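Local coordinates for Mgp-operon protein 3 (Mycoplasma pneumoniae, PDB 6RJ1), which probably serves as a surface adhesin that helps the bacterium attach to host cells, with an extracellular region linked to sugar binding, at residues F555-T565 against K649-N660. Numbering follows the deposited sequence.
Sequences FKAGAVGYDMT and KIASLINASPLN
Val560 and Leu653 exchange two backbone hydrogen bonds, one step from the central pair of two antiparallel strands. Strands 559-563 and 650-654 pair here inside a larger mixed sheet, buried within the MgpC adhesin region, whose family belongs to the beta-propeller clan. Tyr562 and Ala651 form the next hydrogen-bonded pair. Met564 N extends the pattern to Lys649 O at 2.9 Å. At the other end Asn655 N gives Gly558 O a nearly straight bond (176°), and Gly558 N turns to Ser657 O at 2.8 Å, where segment 649-660 has left the strand.

On one face, Val560 CG2 lies against Leu653 CD2. Further along it, the Tyr562 ring brings CE1 to 3.4 Å from Ala651 CB, with Ser652 O at the ring edge. A chi1 of 83° swings the ring across toward strand 650-654 for this contact. The Tyr562 hydroxyl bonds to Asp163 O.

Beyond the strands, Asn660 packs its amide over Val560 CG1. Asn660 ND2 is satisfied by Gln512 and a water, which also donates to Ala559 O. A second water joins Lys556 O to Pro658 O, and a third joins Val560 O to Ser652 OG, which is also hydrogen-bonded to Leu528 N. Asn655 ND2 donates to Leu659 O within the turn, while OD1 bonds to Tyr229 OH and ties it to strand 229-230. The buried Lys556 amine also donates to Ala557 O, from above the carbonyl plane. Bends at chi3 and chi4 bring Lys556 NZ to an in-plane lone pair of Asn660 OD1, 2.9 Å away.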
# COMPACT_ATOMS: atom_id res chain seq x y z
N PHE A 555 -0.72 -1.46 -3.48
CA PHE A 555 -1.64 -0.39 -3.81
C PHE A 555 -0.76 0.83 -4.00
O PHE A 555 0.20 1.01 -3.25
CB PHE A 555 -2.65 -0.13 -2.69
CG PHE A 555 -3.96 -0.84 -2.90
CD1 PHE A 555 -4.90 -0.34 -3.80
CD2 PHE A 555 -4.25 -2.01 -2.21
CE1 PHE A 555 -6.10 -1.01 -4.02
CE2 PHE A 555 -5.46 -2.68 -2.42
CZ PHE A 555 -6.37 -2.17 -3.33
N LYS A 556 -1.06 1.62 -5.02
CA LYS A 556 -0.33 2.85 -5.28
C LYS A 556 -0.76 3.82 -4.18
O LYS A 556 -1.96 4.04 -3.99
CB LYS A 556 -0.71 3.40 -6.67
CG LYS A 556 -0.08 4.74 -7.02
CD LYS A 556 -0.95 5.53 -8.01
CE LYS A 556 -1.84 6.55 -7.33
NZ LYS A 556 -1.08 7.78 -6.94
N ALA A 557 0.21 4.33 -3.40
CA ALA A 557 -0.09 5.31 -2.36
C ALA A 557 -0.34 6.66 -3.05
O ALA A 557 0.23 6.92 -4.12
CB ALA A 557 1.09 5.42 -1.40
N GLY A 558 -1.23 7.48 -2.49
CA GLY A 558 -1.55 8.79 -3.05
C GLY A 558 -0.34 9.71 -3.04
O GLY A 558 0.23 9.94 -1.98
N ALA A 559 0.10 10.18 -4.22
CA ALA A 559 1.24 11.08 -4.32
C ALA A 559 0.88 12.25 -5.24
O ALA A 559 0.69 12.09 -6.45
CB ALA A 559 2.47 10.34 -4.82
N VAL A 560 0.73 13.42 -4.63
CA VAL A 560 0.30 14.63 -5.32
C VAL A 560 1.22 15.83 -5.03
O VAL A 560 2.21 15.69 -4.30
CB VAL A 560 -1.19 14.95 -5.01
CG1 VAL A 560 -2.12 13.88 -5.57
CG2 VAL A 560 -1.43 15.15 -3.51
N GLY A 561 0.88 16.98 -5.60
CA GLY A 561 1.61 18.22 -5.39
C GLY A 561 0.95 19.10 -4.35
O GLY A 561 -0.21 18.88 -3.98
N TYR A 562 1.68 20.10 -3.84
CA TYR A 562 1.16 21.07 -2.88
C TYR A 562 1.83 22.42 -3.08
O TYR A 562 3.03 22.47 -3.39
CB TYR A 562 1.20 20.54 -1.43
CG TYR A 562 2.52 20.68 -0.70
CD1 TYR A 562 3.45 19.65 -0.70
CD2 TYR A 562 2.78 21.80 0.09
CE1 TYR A 562 4.64 19.75 0.01
CE2 TYR A 562 3.98 21.93 0.78
CZ TYR A 562 4.92 20.91 0.73
OH TYR A 562 6.09 21.03 1.44
N ASP A 563 1.07 23.52 -2.94
CA ASP A 563 1.60 24.87 -3.15
C ASP A 563 2.42 25.35 -1.97
O ASP A 563 1.92 25.42 -0.85
CB ASP A 563 0.48 25.86 -3.50
CG ASP A 563 0.90 27.05 -4.35
OD1 ASP A 563 2.13 27.29 -4.49
OD2 ASP A 563 0.01 27.76 -4.85
N MET A 564 3.69 25.71 -2.24
CA MET A 564 4.70 26.21 -1.30
C MET A 564 4.56 27.72 -1.04
O MET A 564 5.28 28.26 -0.20
CB MET A 564 6.10 25.95 -1.86
CG MET A 564 6.54 24.50 -1.86
SD MET A 564 6.93 23.83 -0.23
CE MET A 564 8.13 24.99 0.34
N THR A 565 3.66 28.41 -1.78
CA THR A 565 3.46 29.86 -1.71
C THR A 565 3.24 30.40 -0.28
O THR A 565 2.66 29.73 0.59
CB THR A 565 2.35 30.33 -2.68
OG1 THR A 565 2.42 31.75 -2.78
CG2 THR A 565 0.94 29.89 -2.26
N LYS A 649 5.73 27.23 -7.38
CA LYS A 649 6.51 26.43 -6.43
C LYS A 649 5.64 25.30 -5.89
O LYS A 649 4.98 25.46 -4.86
CB LYS A 649 7.03 27.29 -5.27
CG LYS A 649 7.86 28.50 -5.69
CD LYS A 649 8.03 29.49 -4.55
CE LYS A 649 8.04 30.91 -5.04
NZ LYS A 649 9.21 31.21 -5.92
N ILE A 650 5.60 24.17 -6.62
CA ILE A 650 4.81 23.00 -6.24
C ILE A 650 5.75 21.89 -5.74
O ILE A 650 6.63 21.46 -6.48
CB ILE A 650 3.84 22.53 -7.38
CG1 ILE A 650 2.84 23.64 -7.85
CG2 ILE A 650 3.10 21.24 -7.02
CD1 ILE A 650 2.16 24.64 -6.87
N ALA A 651 5.57 21.45 -4.48
CA ALA A 651 6.37 20.40 -3.86
C ALA A 651 5.58 19.10 -3.84
O ALA A 651 4.43 19.10 -4.25
CB ALA A 651 6.74 20.81 -2.45
N SER A 652 6.18 17.99 -3.38
CA SER A 652 5.52 16.67 -3.34
C SER A 652 4.95 16.32 -1.98
O SER A 652 5.53 16.65 -0.94
CB SER A 652 6.47 15.57 -3.81
OG SER A 652 6.54 15.51 -5.22
N LEU A 653 3.83 15.59 -2.00
CA LEU A 653 3.11 15.15 -0.82
C LEU A 653 2.66 13.69 -1.00
O LEU A 653 2.05 13.35 -2.01
CB LEU A 653 1.91 16.11 -0.61
CG LEU A 653 0.89 15.80 0.48
CD1 LEU A 653 0.38 17.08 1.08
CD2 LEU A 653 -0.28 15.00 -0.07
N ILE A 654 2.94 12.83 0.01
CA ILE A 654 2.55 11.42 0.01
C ILE A 654 1.48 11.15 1.08
O ILE A 654 1.65 11.49 2.25
CB ILE A 654 3.77 10.45 0.11
CG1 ILE A 654 4.74 10.63 -1.10
CG2 ILE A 654 3.31 8.98 0.25
CD1 ILE A 654 6.14 10.11 -0.89
N ASN A 655 0.36 10.54 0.64
CA ASN A 655 -0.79 10.11 1.42
C ASN A 655 -0.57 8.68 1.87
O ASN A 655 -0.09 7.85 1.10
CB ASN A 655 -2.05 10.21 0.57
CG ASN A 655 -2.50 11.63 0.32
OD1 ASN A 655 -2.28 12.52 1.14
ND2 ASN A 655 -3.19 11.85 -0.79
N ALA A 656 -0.92 8.38 3.13
CA ALA A 656 -0.76 7.06 3.72
C ALA A 656 -1.92 6.10 3.33
O ALA A 656 -2.30 5.23 4.13
CB ALA A 656 -0.65 7.20 5.23
N SER A 657 -2.44 6.23 2.09
CA SER A 657 -3.57 5.47 1.57
C SER A 657 -3.60 5.42 0.01
O SER A 657 -2.87 6.19 -0.62
CB SER A 657 -4.87 6.09 2.08
OG SER A 657 -5.28 7.18 1.26
N PRO A 658 -4.49 4.60 -0.64
CA PRO A 658 -4.52 4.59 -2.11
C PRO A 658 -5.23 5.79 -2.77
O PRO A 658 -5.42 5.79 -3.99
CB PRO A 658 -5.22 3.25 -2.43
CG PRO A 658 -5.36 2.54 -1.14
CD PRO A 658 -5.42 3.60 -0.10
N LEU A 659 -5.61 6.81 -1.97
CA LEU A 659 -6.28 8.02 -2.48
C LEU A 659 -5.36 9.19 -2.74
O LEU A 659 -4.51 9.52 -1.91
CB LEU A 659 -7.43 8.47 -1.57
CG LEU A 659 -8.63 7.52 -1.41
CD1 LEU A 659 -9.79 8.26 -0.81
CD2 LEU A 659 -9.05 6.87 -2.72
N ASN A 660 -5.57 9.87 -3.89
CA ASN A 660 -4.84 11.08 -4.28
C ASN A 660 -5.49 12.30 -3.62
O ASN A 660 -4.78 13.14 -3.08
CB ASN A 660 -4.81 11.27 -5.81
CG ASN A 660 -3.60 10.68 -6.47
OD1 ASN A 660 -2.95 9.75 -5.96
ND2 ASN A 660 -3.26 11.20 -7.64
O HOH W 1 -3.99 4.20 -5.81
O HOH W 2 -0.69 10.66 -8.89
O HOH W 3 4.35 14.18 -5.99